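Side-chain contacts in Cap5O (Staphylococcus aureus, PDB 3OJO), which acts as a UDP-N-acetyl-mannosamine dehydrogenase with NAD as cofactor in the making of the capsular polysaccharide: residues B[24-27]-B[28-32]; B[42-45]-B[46-49]; B[204-207]-B[208-212]; B[214-217]-B[218-221]; B[385-388]-B[389-392]. One frame throughout, in Å; residues are numbered along the deposited sequence.

Contact 1: B[24-27]-B[28-32]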
loop_
_atom_site.group_PDB
_atom_site.type_symbol
_atom_site.label_atom_id
_atom_site.label_comp_id
_atom_site.label_asym_id
_atom_site.label_seq_id
_atom_site.Cartn_x
_atom_site.Cartn_y
_atom_site.Cartn_z
ATOM N N LEU B 24 -19.829 16.721 20.942
ATOM C CA LEU B 24 -21.104 16.544 21.638
ATOM C C LEU B 24 -21.218 15.173 22.331
ATOM O O LEU B 24 -21.399 15.178 23.550
ATOM C CB LEU B 24 -22.323 16.846 20.738
ATOM C CG LEU B 24 -23.704 16.720 21.395
ATOM C CD1 LEU B 24 -23.859 17.719 22.554
ATOM C CD2 LEU B 24 -24.810 16.857 20.365
ATOM N N PRO B 25 -21.048 14.014 21.643
ATOM C CA PRO B 25 -21.098 12.724 22.357
ATOM C C PRO B 25 -20.068 12.592 23.482
ATOM O O PRO B 25 -20.399 12.032 24.529
ATOM C CB PRO B 25 -20.842 11.705 21.245
ATOM C CG PRO B 25 -21.308 12.394 20.005
ATOM C CD PRO B 25 -20.822 13.790 20.201
ATOM N N THR B 26 -18.848 13.146 23.282
ATOM C CA THR B 26 -17.765 13.171 24.277
ATOM C C THR B 26 -18.203 13.960 25.525
ATOM O O THR B 26 -17.989 13.475 26.631
ATOM C CB THR B 26 -16.465 13.692 23.633
ATOM O OG1 THR B 26 -16.094 12.815 22.561
ATOM C CG2 THR B 26 -15.320 13.851 24.623
ATOM N N SER B 27 -18.787 15.164 25.355
ATOM C CA SER B 27 -19.304 15.969 26.470
ATOM C C SER B 27 -20.375 15.165 27.207
ATOM O O SER B 27 -20.346 15.082 28.430
ATOM C CB SER B 27 -19.947 17.248 25.947
ATOM O OG SER B 27 -19.063 17.942 25.092
ATOM N N ILE B 28 -21.297 14.547 26.441
ATOM C CA ILE B 28 -22.390 13.735 26.968
ATOM C C ILE B 28 -21.835 12.561 27.803
ATOM O O ILE B 28 -22.325 12.315 28.900
ATOM C CB ILE B 28 -23.391 13.333 25.824
ATOM C CG1 ILE B 28 -24.267 14.538 25.431
ATOM C CG2 ILE B 28 -24.268 12.111 26.192
ATOM C CD1 ILE B 28 -25.048 14.382 24.083
ATOM N N MET B 29 -20.782 11.904 27.302
ATOM C CA MET B 29 -20.110 10.773 27.921
ATOM C C MET B 29 -19.462 11.070 29.290
ATOM O O MET B 29 -19.680 10.312 30.239
ATOM C CB MET B 29 -19.108 10.159 26.947
ATOM C CG MET B 29 -18.658 8.776 27.354
ATOM S SD MET B 29 -19.994 7.618 27.788
ATOM C CE MET B 29 -20.220 6.828 26.317
ATOM N N PHE B 30 -18.674 12.154 29.398
ATOM C CA PHE B 30 -18.036 12.527 30.659
ATOM C C PHE B 30 -19.070 12.955 31.709
ATOM O O PHE B 30 -18.922 12.603 32.882
ATOM C CB PHE B 30 -17.017 13.644 30.443
ATOM C CG PHE B 30 -15.695 13.212 29.850
ATOM C CD1 PHE B 30 -14.698 12.660 30.653
ATOM C CD2 PHE B 30 -15.405 13.452 28.511
ATOM C CE1 PHE B 30 -13.443 12.335 30.116
ATOM C CE2 PHE B 30 -14.154 13.133 27.981
ATOM C CZ PHE B 30 -13.185 12.572 28.783
ATOM N N ALA B 31 -20.126 13.695 31.270
ATOM C CA ALA B 31 -21.226 14.172 32.110
ATOM C C ALA B 31 -22.066 13.008 32.642
ATOM O O ALA B 31 -22.561 13.080 33.768
ATOM C CB ALA B 31 -22.093 15.147 31.336
ATOM N N LYS B 32 -22.198 11.930 31.840
ATOM C CA LYS B 32 -22.905 10.683 32.167
ATOM C C LYS B 32 -22.198 9.973 33.342
ATOM O O LYS B 32 -22.825 9.187 34.053
ATOM C CB LYS B 32 -22.922 9.759 30.927
ATOM C CG LYS B 32 -23.886 8.587 31.002
ATOM C CD LYS B 32 -23.605 7.548 29.925
ATOM C CE LYS B 32 -24.405 6.277 30.135
ATOM N NZ LYS B 32 -25.816 6.415 29.686
#
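Thr26 and Phe30 lie side by side, one helical turn apart, and point the same way. The methyl CG2 of Thr26 sits at the edge of the Phe30 ring, in its plane, 3.6 Å from CE2. The same edge also meets backbone: Phe30 CD2 is 3.2 Å from Thr26 O. On another side of the helix Leu24 CG touches Ile28 CD1 at 3.8 Å, an apolar pair whose side chains are set at a slant to each other. Four successive i to i+4 backbone bonds join the segments. The first, Ile28 N to Leu24 O, is 3.0 Å long and nearly straight at 167°. Two buried hydroxyls bond back into the preceding turn: Thr26 OG1 to Ile22 O and Ser27 OG to Gly23 O. This is the helix of the first beta-alpha-beta unit of the Rossmann fold, between strands 13-17 and 36-40. Ile28 packs on helix 62-71 and on Leu75 of strand 75-78, while Met29 lies against helix 169-175.

Contact 2: B[42-45]-B[46-49]. With NAD (nicotinamide-adenine-dinucleotide), chain J.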
loop_
_atom_site.group_PDB
_atom_site.type_symbol
_atom_site.label_atom_id
_atom_site.label_comp_id
_atom_site.label_asym_id
_atom_site.label_seq_id
_atom_site.Cartn_x
_atom_site.Cartn_y
_atom_site.Cartn_z
ATOM N N ILE B 42 -19.063 27.845 18.766
ATOM C CA ILE B 42 -19.224 29.184 18.188
ATOM C C ILE B 42 -20.521 29.315 17.383
ATOM O O ILE B 42 -20.933 30.441 17.098
ATOM C CB ILE B 42 -17.967 29.661 17.398
ATOM C CG1 ILE B 42 -17.500 28.615 16.376
ATOM C CG2 ILE B 42 -16.837 30.045 18.356
ATOM C CD1 ILE B 42 -16.790 29.160 15.172
ATOM N N ASN B 43 -21.161 28.181 17.007
ATOM C CA ASN B 43 -22.424 28.209 16.268
ATOM C C ASN B 43 -23.610 28.396 17.233
ATOM O O ASN B 43 -23.916 27.496 18.019
ATOM C CB ASN B 43 -22.603 26.969 15.389
ATOM C CG ASN B 43 -23.697 27.090 14.340
ATOM O OD1 ASN B 43 -24.565 27.948 14.398
ATOM N ND2 ASN B 43 -23.686 26.236 13.338
ATOM N N GLN B 44 -24.268 29.575 17.176
ATOM C CA GLN B 44 -25.400 29.918 18.027
ATOM C C GLN B 44 -26.598 29.005 17.745
ATOM O O GLN B 44 -27.311 28.639 18.675
ATOM C CB GLN B 44 -25.786 31.394 17.852
ATOM C CG GLN B 44 -26.697 31.963 18.958
ATOM C CD GLN B 44 -25.928 32.292 20.218
ATOM O OE1 GLN B 44 -26.139 31.675 21.261
ATOM N NE2 GLN B 44 -24.978 33.214 20.143
ATOM N N GLN B 45 -26.807 28.628 16.476
ATOM C CA GLN B 45 -27.875 27.721 16.054
ATOM C C GLN B 45 -27.753 26.389 16.804
ATOM O O GLN B 45 -28.748 25.895 17.324
ATOM C CB GLN B 45 -27.827 27.520 14.530
ATOM C CG GLN B 45 -28.827 26.508 13.942
ATOM C CD GLN B 45 -29.002 26.699 12.447
ATOM O OE1 GLN B 45 -30.122 26.867 11.938
ATOM N NE2 GLN B 45 -27.898 26.741 11.706
ATOM N N THR B 46 -26.518 25.864 16.910
ATOM C CA THR B 46 -26.143 24.649 17.634
ATOM C C THR B 46 -26.468 24.808 19.131
ATOM O O THR B 46 -27.124 23.931 19.702
ATOM C CB THR B 46 -24.650 24.300 17.333
ATOM O OG1 THR B 46 -24.564 23.834 15.991
ATOM C CG2 THR B 46 -24.060 23.248 18.285
ATOM N N ILE B 47 -26.005 25.923 19.746
ATOM C CA ILE B 47 -26.211 26.273 21.156
ATOM C C ILE B 47 -27.715 26.431 21.498
ATOM O O ILE B 47 -28.162 25.922 22.533
ATOM C CB ILE B 47 -25.358 27.504 21.556
ATOM C CG1 ILE B 47 -23.831 27.247 21.382
ATOM C CG2 ILE B 47 -25.713 28.037 22.975
ATOM C CD1 ILE B 47 -23.151 26.126 22.327
ATOM N N ASP B 48 -28.487 27.086 20.609
ATOM C CA ASP B 48 -29.931 27.276 20.779
ATOM C C ASP B 48 -30.653 25.942 20.784
ATOM O O ASP B 48 -31.480 25.707 21.659
ATOM C CB ASP B 48 -30.508 28.214 19.694
ATOM C CG ASP B 48 -30.080 29.675 19.786
ATOM O OD1 ASP B 48 -29.438 30.055 20.808
ATOM O OD2 ASP B 48 -30.353 30.427 18.827
ATOM N N LYS B 49 -30.302 25.056 19.840
ATOM C CA LYS B 49 -30.830 23.693 19.724
ATOM C C LYS B 49 -30.552 22.932 21.031
ATOM O O LYS B 49 -31.479 22.385 21.637
ATOM C CB LYS B 49 -30.192 22.985 18.513
ATOM C CG LYS B 49 -30.922 21.710 18.070
ATOM C CD LYS B 49 -31.164 21.684 16.563
ATOM C CE LYS B 49 -31.461 20.291 16.027
ATOM N NZ LYS B 49 -32.802 19.780 16.427
HETATM P PA NAD J . -18.115 18.863 13.154
HETATM O O1A NAD J . -18.129 19.840 12.045
HETATM O O2A NAD J . -19.303 17.984 13.126
HETATM O O5B NAD J . -18.064 19.668 14.545
HETATM C C5B NAD J . -17.217 20.770 14.735
HETATM C C4B NAD J . -17.933 21.738 15.646
HETATM O O4B NAD J . -16.989 22.603 16.242
HETATM C C3B NAD J . -18.970 22.600 14.914
HETATM O O3B NAD J . -20.178 22.620 15.667
HETATM C C2B NAD J . -18.347 23.989 14.967
HETATM O O2B NAD J . -19.296 25.035 14.999
HETATM C C1B NAD J . -17.512 23.925 16.234
HETATM N N9A NAD J . -16.419 24.908 16.200
HETATM C C8A NAD J . -15.654 25.239 15.102
HETATM N N7A NAD J . -14.681 26.092 15.492
HETATM C C5A NAD J . -14.827 26.310 16.822
HETATM C C6A NAD J . -14.116 27.112 17.717
HETATM N N6A NAD J . -13.080 27.822 17.257
HETATM N N1A NAD J . -14.496 27.143 19.056
HETATM C C2A NAD J . -15.561 26.377 19.503
HETATM N N3A NAD J . -16.263 25.588 18.612
HETATM C C4A NAD J . -15.902 25.556 17.293
HETATM O O3 NAD J . -16.724 18.036 13.092
HETATM P PN NAD J . -16.510 16.598 13.770
HETATM O O1N NAD J . -17.037 15.576 12.831
HETATM O O2N NAD J . -16.978 16.636 15.179
HETATM O O5D NAD J . -14.932 16.436 13.747
HETATM C C5D NAD J . -14.077 17.484 14.125
HETATM C C4D NAD J . -12.656 17.078 13.750
HETATM O O4D NAD J . -12.287 15.891 14.436
HETATM C C3D NAD J . -12.482 16.693 12.281
HETATM O O3D NAD J . -12.453 17.758 11.349
HETATM C C2D NAD J . -11.170 15.953 12.366
HETATM O O2D NAD J . -10.158 16.871 12.688
HETATM C C1D NAD J . -11.387 15.140 13.632
HETATM N N1N NAD J . -11.916 13.820 13.218
HETATM C C2N NAD J . -13.266 13.546 13.186
HETATM C C3N NAD J . -13.710 12.288 12.751
HETATM C C7N NAD J . -15.089 11.806 13.108
HETATM O O7N NAD J . -15.219 10.485 13.596
HETATM N N7N NAD J . -16.146 12.610 12.933
HETATM C C4N NAD J . -12.780 11.332 12.318
HETATM C C5N NAD J . -11.418 11.628 12.315
HETATM C C6N NAD J . -11.010 12.889 12.755
HETATM O O HOH W 1 -22.558 23.262 14.464
#
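Asn43 and Thr46 meet through torsions that turn their polar ends to one another across the start of a helix. Asn43 turns CG away from its own N (chi1 -165°), and Thr46 OG1 stands beside its own N (chi1 -72°). The two side chains cross at about a right angle, with Asn43 ND2 3.7 Å from Thr46 OG1. A water bridges this gap and reaches the cofactor. It is 2.6 Å from Thr46 OG1 and 2.7 Å from O3B of the NAD ribose, and it accepts a weak bond from Asn43 ND2. Asn43 is the N-cap of helix 44-51: its OD1 takes a weak bond from Gln45 N at 3.1 Å. This turn follows strand 36-40 of the Rossmann fold, and Asp41 just before it binds NAD. Asp41 OD1 also accepts from Asn43 N. Ile42 lies against the adenine, with CG1 3.6 Å from C5A of NAD. Further along, Gln44 OE1 lies 3.7 Å from Asp48 OD1, two acceptors that make no bond with each other, with amide and carboxylate planes 31° apart. The backbone bond Asp48 N to Gln44 O, 2.7 Å, joins the same two residues on this exposed side.

Contact 3: B[204-207]-B[208-212]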
loop_
_atom_site.group_PDB
_atom_site.type_symbol
_atom_site.label_atom_id
_atom_site.label_comp_id
_atom_site.label_asym_id
_atom_site.label_seq_id
_atom_site.Cartn_x
_atom_site.Cartn_y
_atom_site.Cartn_z
ATOM N N ILE B 204 -3.074 3.091 24.772
ATOM C CA ILE B 204 -1.728 2.992 24.224
ATOM C C ILE B 204 -0.999 4.288 24.580
ATOM O O ILE B 204 -1.478 5.383 24.271
ATOM C CB ILE B 204 -1.740 2.650 22.690
ATOM C CG1 ILE B 204 -2.359 1.265 22.403
ATOM C CG2 ILE B 204 -0.349 2.674 22.101
ATOM C CD1 ILE B 204 -3.824 1.219 22.296
ATOM N N GLU B 205 0.124 4.150 25.285
ATOM C CA GLU B 205 0.940 5.263 25.735
ATOM C C GLU B 205 2.049 5.513 24.757
ATOM O O GLU B 205 2.789 4.593 24.411
ATOM C CB GLU B 205 1.541 4.985 27.118
ATOM C CG GLU B 205 0.511 4.798 28.220
ATOM C CD GLU B 205 1.108 4.364 29.542
ATOM O OE1 GLU B 205 2.280 4.722 29.809
ATOM O OE2 GLU B 205 0.410 3.650 30.300
ATOM N N THR B 206 2.191 6.774 24.334
ATOM C CA THR B 206 3.223 7.204 23.394
ATOM C C THR B 206 3.401 8.705 23.484
ATOM O O THR B 206 2.690 9.336 24.248
ATOM C CB THR B 206 2.929 6.682 21.960
ATOM O OG1 THR B 206 3.978 7.130 21.119
ATOM C CG2 THR B 206 1.576 7.144 21.397
ATOM N N ASP B 207 4.341 9.275 22.724
ATOM C CA ASP B 207 4.509 10.719 22.694
ATOM C C ASP B 207 3.611 11.337 21.590
ATOM O O ASP B 207 3.171 10.636 20.669
ATOM C CB ASP B 207 5.995 11.137 22.585
ATOM C CG ASP B 207 6.693 10.760 21.283
ATOM O OD1 ASP B 207 6.084 10.024 20.471
ATOM O OD2 ASP B 207 7.814 11.271 21.044
ATOM N N ALA B 208 3.313 12.632 21.732
ATOM C CA ALA B 208 2.437 13.393 20.852
ATOM C C ALA B 208 2.777 13.257 19.359
ATOM O O ALA B 208 1.868 12.992 18.572
ATOM C CB ALA B 208 2.397 14.851 21.279
ATOM N N ARG B 209 4.060 13.363 18.983
ATOM C CA ARG B 209 4.508 13.231 17.593
ATOM C C ARG B 209 4.203 11.847 16.978
ATOM O O ARG B 209 3.859 11.787 15.804
ATOM C CB ARG B 209 5.991 13.645 17.426
ATOM C CG ARG B 209 7.030 12.684 18.058
ATOM C CD ARG B 209 8.433 13.254 17.986
ATOM N NE ARG B 209 8.625 14.369 18.924
ATOM C CZ ARG B 209 9.588 15.285 18.832
ATOM N NH1 ARG B 209 10.478 15.225 17.856
ATOM N NH2 ARG B 209 9.661 16.267 19.711
ATOM N N THR B 210 4.303 10.762 17.773
ATOM C CA THR B 210 4.018 9.397 17.342
ATOM C C THR B 210 2.523 9.213 17.122
ATOM O O THR B 210 2.138 8.578 16.143
ATOM C CB THR B 210 4.650 8.369 18.296
ATOM O OG1 THR B 210 6.064 8.572 18.302
ATOM C CG2 THR B 210 4.356 6.908 17.892
ATOM N N ALA B 211 1.697 9.794 18.011
ATOM C CA ALA B 211 0.242 9.758 17.935
ATOM C C ALA B 211 -0.248 10.497 16.668
ATOM O O ALA B 211 -1.187 10.037 15.998
ATOM C CB ALA B 211 -0.361 10.417 19.186
ATOM N N GLU B 212 0.353 11.670 16.390
ATOM C CA GLU B 212 0.014 12.472 15.222
ATOM C C GLU B 212 0.359 11.697 13.922
ATOM O O GLU B 212 -0.519 11.478 13.106
ATOM C CB GLU B 212 0.732 13.832 15.254
ATOM C CG GLU B 212 0.387 14.713 16.443
ATOM C CD GLU B 212 1.312 15.894 16.685
ATOM O OE1 GLU B 212 2.533 15.776 16.433
ATOM O OE2 GLU B 212 0.819 16.934 17.172
#
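Asp207 leads the chain from strand 203-207 into helix 208-238, and its side chain folds over the first turn to meet Arg209 and Thr210. Its CB leaves the backbone just before Ala208. Its CG sits between the backbone N and the carbonyl carbon (chi1 66°), which turns the carboxylate toward the helix start. At the tip the two oxygens part. OD1 accepts the hydroxyl of Thr210 at 2.6 Å from OG1, met nearly along the C-O bond direction. The same OD1 takes a weak capping bond from Thr210 N at 3.3 Å. OD2 lies along the Arg209 chain, 3.4 Å from CG, and forms a long salt bridge of 3.8 Å to Arg209 NE. Carboxylate and guanidinium planes are only 18° apart. The stronger partner of Arg209 is Asn240 O of the second subunit, bonded to NH1. Thr206 OG1 packs on Thr210 CB at 3.2 Å. Thr206 and Thr210 also pack on Met249 and Val246 of the second subunit, respectively. Asp207 O accepts from Ala211 N at 3.2 Å. This is an aspartate N-cap, here at the passage from the strand that is outermost in this chain's Rossmann sheet to the long helix that enters the central domain.

Contact 4: B[214-217]-B[218-221]. With PDC (pyridine-2,6-dicarboxylic acid), chain L.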
loop_
_atom_site.group_PDB
_atom_site.type_symbol
_atom_site.label_atom_id
_atom_site.label_comp_id
_atom_site.label_asym_id
_atom_site.label_seq_id
_atom_site.Cartn_x
_atom_site.Cartn_y
_atom_site.Cartn_z
ATOM N N SER B 214 1.157 8.516 13.288
ATOM C CA SER B 214 0.476 7.237 13.197
ATOM C C SER B 214 -0.900 7.355 12.545
ATOM O O SER B 214 -1.265 6.531 11.699
ATOM C CB SER B 214 0.374 6.609 14.593
ATOM O OG SER B 214 -0.762 5.765 14.742
ATOM N N LYS B 215 -1.680 8.329 12.975
ATOM C CA LYS B 215 -3.043 8.478 12.482
ATOM C C LYS B 215 -3.104 8.946 11.046
ATOM O O LYS B 215 -3.984 8.555 10.283
ATOM C CB LYS B 215 -3.880 9.343 13.444
ATOM C CG LYS B 215 -4.376 8.519 14.620
ATOM C CD LYS B 215 -5.408 7.441 14.220
ATOM C CE LYS B 215 -5.449 6.290 15.197
ATOM N NZ LYS B 215 -6.744 6.238 15.929
ATOM N N LEU B 216 -2.116 9.719 10.679
ATOM C CA LEU B 216 -1.964 10.251 9.356
ATOM C C LEU B 216 -1.377 9.231 8.393
ATOM O O LEU B 216 -1.746 9.256 7.211
ATOM C CB LEU B 216 -1.206 11.584 9.408
ATOM C CG LEU B 216 -1.966 12.746 10.126
ATOM C CD1 LEU B 216 -1.352 14.094 9.801
ATOM C CD2 LEU B 216 -3.458 12.780 9.748
ATOM N N MET B 217 -0.481 8.331 8.895
ATOM C CA MET B 217 0.087 7.204 8.155
ATOM C C MET B 217 -1.007 6.194 7.770
ATOM O O MET B 217 -0.908 5.556 6.728
ATOM C CB MET B 217 1.146 6.498 8.974
ATOM C CG MET B 217 2.509 6.992 8.675
ATOM S SD MET B 217 3.854 6.143 9.578
ATOM C CE MET B 217 3.319 4.473 9.535
ATOM N N GLU B 218 -2.032 6.036 8.631
ATOM C CA GLU B 218 -3.202 5.184 8.411
ATOM C C GLU B 218 -3.953 5.718 7.189
ATOM O O GLU B 218 -4.253 4.964 6.263
ATOM C CB GLU B 218 -4.135 5.215 9.643
ATOM C CG GLU B 218 -3.675 4.351 10.815
ATOM C CD GLU B 218 -4.533 4.416 12.071
ATOM O OE1 GLU B 218 -4.070 3.952 13.139
ATOM O OE2 GLU B 218 -5.675 4.920 11.991
ATOM N N ASN B 219 -4.184 7.043 7.166
ATOM C CA ASN B 219 -4.867 7.743 6.098
ATOM C C ASN B 219 -4.116 7.669 4.772
ATOM O O ASN B 219 -4.744 7.561 3.714
ATOM C CB ASN B 219 -5.102 9.191 6.506
ATOM C CG ASN B 219 -6.167 9.381 7.556
ATOM O OD1 ASN B 219 -6.736 8.424 8.072
ATOM N ND2 ASN B 219 -6.449 10.636 7.915
ATOM N N THR B 220 -2.786 7.770 4.843
ATOM C CA THR B 220 -1.811 7.750 3.754
ATOM C C THR B 220 -1.678 6.355 3.124
ATOM O O THR B 220 -1.709 6.245 1.892
ATOM C CB THR B 220 -0.500 8.309 4.280
ATOM O OG1 THR B 220 -0.744 9.652 4.694
ATOM C CG2 THR B 220 0.583 8.293 3.255
ATOM N N TYR B 221 -1.549 5.296 3.958
ATOM C CA TYR B 221 -1.502 3.929 3.466
ATOM C C TYR B 221 -2.746 3.677 2.645
ATOM O O TYR B 221 -2.671 3.114 1.558
ATOM C CB TYR B 221 -1.407 2.898 4.613
ATOM C CG TYR B 221 -1.600 1.464 4.153
ATOM C CD1 TYR B 221 -0.548 0.739 3.603
ATOM C CD2 TYR B 221 -2.840 0.844 4.245
ATOM C CE1 TYR B 221 -0.729 -0.581 3.170
ATOM C CE2 TYR B 221 -3.032 -0.463 3.818
ATOM C CZ TYR B 221 -1.981 -1.168 3.263
ATOM O OH TYR B 221 -2.180 -2.457 2.837
HETATM N N1 PDC L . -9.698 4.024 8.030
HETATM C C2 PDC L . -9.273 3.042 7.228
HETATM C C3 PDC L . -7.924 3.042 6.881
HETATM C C4 PDC L . -7.140 4.122 7.364
HETATM C C5 PDC L . -7.683 5.109 8.206
HETATM C C6 PDC L . -9.005 4.998 8.529
HETATM C C7 PDC L . -10.298 2.026 6.823
HETATM O O1 PDC L . -10.001 1.078 6.122
HETATM O O2 PDC L . -11.579 2.198 7.284
HETATM C C8 PDC L . -9.765 5.900 9.413
HETATM O O3 PDC L . -9.241 6.855 9.990
HETATM O O4 PDC L . -11.076 5.625 9.594
#
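Part of a pocket holding a bound pyridine-2,6-dicarboxylate is built on this buried turn of helix 208-238, where Lys215 and Glu218 lie side by side and point the same way. The lysine chain bends at chi2 (-67°), which lays its methylenes along the carboxylate. Lys215 CD is 3.4 Å from Glu218 OE2, and Lys215 CE is 3.4 Å from Glu218 OE1. The charged ends stay further apart, with Lys215 NZ 4.3 Å from Glu218 OE2. That oxygen has its salt bridge with Arg163, which also bonds the ligand. Asn219 OD1 lies 3.5 Å from PDC C5, and the backbone oxygen Glu218 O is 3.2 Å from PDC C4. Asn219 ND2 is held by Cys269 O. On another side of the helix, Leu216 O is gripped twice: Thr220 OG1 donates at 2.7 Å and Thr220 N at 3.0 Å, from opposite faces of the carbonyl plane. Thr220 OG1 also bonds Ala271 N. Tyr221 points out to the second subunit, where its hydroxyl bonds Tyr221 OH and Asn257 ND2 of that chain. The hydrogen-bond pair to Leu216 O is the familiar threonine-to-i-4 carbonyl arrangement of helices, set here in a helix shared by the ligand pocket and the dimer interface.

Contact 5: B[385-388]-B[389-392]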
loop_
_atom_site.group_PDB
_atom_site.type_symbol
_atom_site.label_atom_id
_atom_site.label_comp_id
_atom_site.label_asym_id
_atom_site.label_seq_id
_atom_site.Cartn_x
_atom_site.Cartn_y
_atom_site.Cartn_z
ATOM N N SER B 385 -26.176 1.307 1.587
ATOM C CA SER B 385 -26.788 -0.009 1.847
ATOM C C SER B 385 -27.999 -0.283 0.958
ATOM O O SER B 385 -28.163 -1.404 0.474
ATOM C CB SER B 385 -27.181 -0.124 3.313
ATOM O OG SER B 385 -26.029 -0.315 4.117
ATOM N N GLU B 386 -28.808 0.767 0.707
ATOM C CA GLU B 386 -30.012 0.746 -0.126
ATOM C C GLU B 386 -29.726 0.298 -1.548
ATOM O O GLU B 386 -30.583 -0.327 -2.174
ATOM C CB GLU B 386 -30.683 2.131 -0.145
ATOM C CG GLU B 386 -31.151 2.613 1.223
ATOM C CD GLU B 386 -30.203 3.520 1.984
ATOM O OE1 GLU B 386 -28.995 3.194 2.075
ATOM O OE2 GLU B 386 -30.683 4.541 2.528
ATOM N N PHE B 387 -28.521 0.605 -2.051
ATOM C CA PHE B 387 -28.088 0.292 -3.414
ATOM C C PHE B 387 -27.672 -1.168 -3.630
ATOM O O PHE B 387 -27.513 -1.589 -4.774
ATOM C CB PHE B 387 -26.986 1.268 -3.865
ATOM C CG PHE B 387 -27.326 2.748 -3.909
ATOM C CD1 PHE B 387 -26.319 3.708 -3.968
ATOM C CD2 PHE B 387 -28.651 3.180 -3.958
ATOM C CE1 PHE B 387 -26.628 5.073 -4.053
ATOM C CE2 PHE B 387 -28.957 4.545 -4.036
ATOM C CZ PHE B 387 -27.945 5.482 -4.083
ATOM N N LYS B 388 -27.515 -1.942 -2.541
ATOM C CA LYS B 388 -27.086 -3.346 -2.597
ATOM C C LYS B 388 -28.146 -4.234 -3.222
ATOM O O LYS B 388 -27.871 -4.936 -4.197
ATOM C CB LYS B 388 -26.660 -3.859 -1.199
ATOM C CG LYS B 388 -25.454 -3.115 -0.621
ATOM C CD LYS B 388 -25.164 -3.483 0.816
ATOM C CE LYS B 388 -23.989 -2.696 1.348
ATOM N NZ LYS B 388 -23.614 -3.120 2.725
ATOM N N ASN B 389 -29.387 -4.083 -2.732
ATOM C CA ASN B 389 -30.564 -4.843 -3.124
ATOM C C ASN B 389 -31.517 -4.034 -4.010
ATOM O O ASN B 389 -32.577 -3.586 -3.551
ATOM C CB ASN B 389 -31.249 -5.385 -1.871
ATOM C CG ASN B 389 -30.315 -6.172 -0.974
ATOM O OD1 ASN B 389 -29.963 -7.332 -1.257
ATOM N ND2 ASN B 389 -29.879 -5.550 0.121
ATOM N N LEU B 390 -31.117 -3.839 -5.286
ATOM C CA LEU B 390 -31.899 -3.124 -6.300
ATOM C C LEU B 390 -32.265 -4.095 -7.433
ATOM O O LEU B 390 -31.378 -4.740 -7.992
ATOM C CB LEU B 390 -31.132 -1.901 -6.883
ATOM C CG LEU B 390 -30.755 -0.719 -5.962
ATOM C CD1 LEU B 390 -29.928 0.301 -6.717
ATOM C CD2 LEU B 390 -31.978 -0.020 -5.387
ATOM N N SER B 391 -33.564 -4.204 -7.759
ATOM C CA SER B 391 -34.079 -5.071 -8.825
ATOM C C SER B 391 -34.389 -4.243 -10.081
ATOM O O SER B 391 -34.311 -3.022 -10.024
ATOM C CB SER B 391 -35.329 -5.810 -8.351
ATOM O OG SER B 391 -35.633 -6.898 -9.208
ATOM N N ASP B 392 -34.754 -4.905 -11.206
ATOM C CA ASP B 392 -35.096 -4.270 -12.495
ATOM C C ASP B 392 -36.327 -3.346 -12.375
ATOM O O ASP B 392 -36.483 -2.415 -13.177
ATOM C CB ASP B 392 -35.333 -5.337 -13.590
ATOM C CG ASP B 392 -34.277 -6.431 -13.715
ATOM O OD1 ASP B 392 -33.945 -6.808 -14.860
ATOM O OD2 ASP B 392 -33.844 -6.968 -12.664
#
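Leu390 folds back against Phe387 to make the packed part of this turn. The two side chains lie side by side and point the same way, with Leu390 CD1 4.2 Å from Phe387 CD2. Backbone oxygens come closer than the ring does. Leu390 CG is 3.6 Å from Phe387 O, and Leu390 CD2 is 3.5 Å from Glu386 O. Leu390 CG lies beside its own backbone N (chi1 -63°), and from there both methyls reach the preceding residues. Both residues are buried: the Phe387 ring meets those of Phe321 and His384, and Leu390 packs on Phe395. The other side is looser. Asn389 is exposed, and its ND2 comes no nearer to Lys388 than 3.9 Å, at CB. The Lys388 chain runs out extended, away from residues 389-392. Residues 385-388 have helical backbone angles and one i to i+3 backbone bond, Lys388 N to Ser385 O at 3.1 Å. The polar ends are held by other loops: Ser385 OG by Asp328 and Glu386 OE1 by His358. This turn lies between strands 377-380 and 402-405 of the UDP-binding domain. No hydrogen bond joins the segments; leucine carbons meet a ring and backbone oxygens, and polar bonds tie the turn to its surroundings.

How the contacts relate
The five contacts follow one another in series along the chain. Contacts 1 and 2 share the NAD-binding domain; their centres are 17 Å apart, and helices 23-32 and 44-51 flank strand 36-40 in sequence. Contact 3 begins on strand 203-207, within this chain at the far edge of the same sheet from strand 75-78. Contacts 3 and 4 both use helix 208-238, with centres 13 Å apart, and both touch the second subunit. That helix therefore links the Rossmann sheet, a ligand pocket and the dimer interface. Contact 5 stands apart in the UDP-binding domain, beside the separate parallel sheet, with its centre 33 Å from that of contact 4 and 43 Å from that of contact 3.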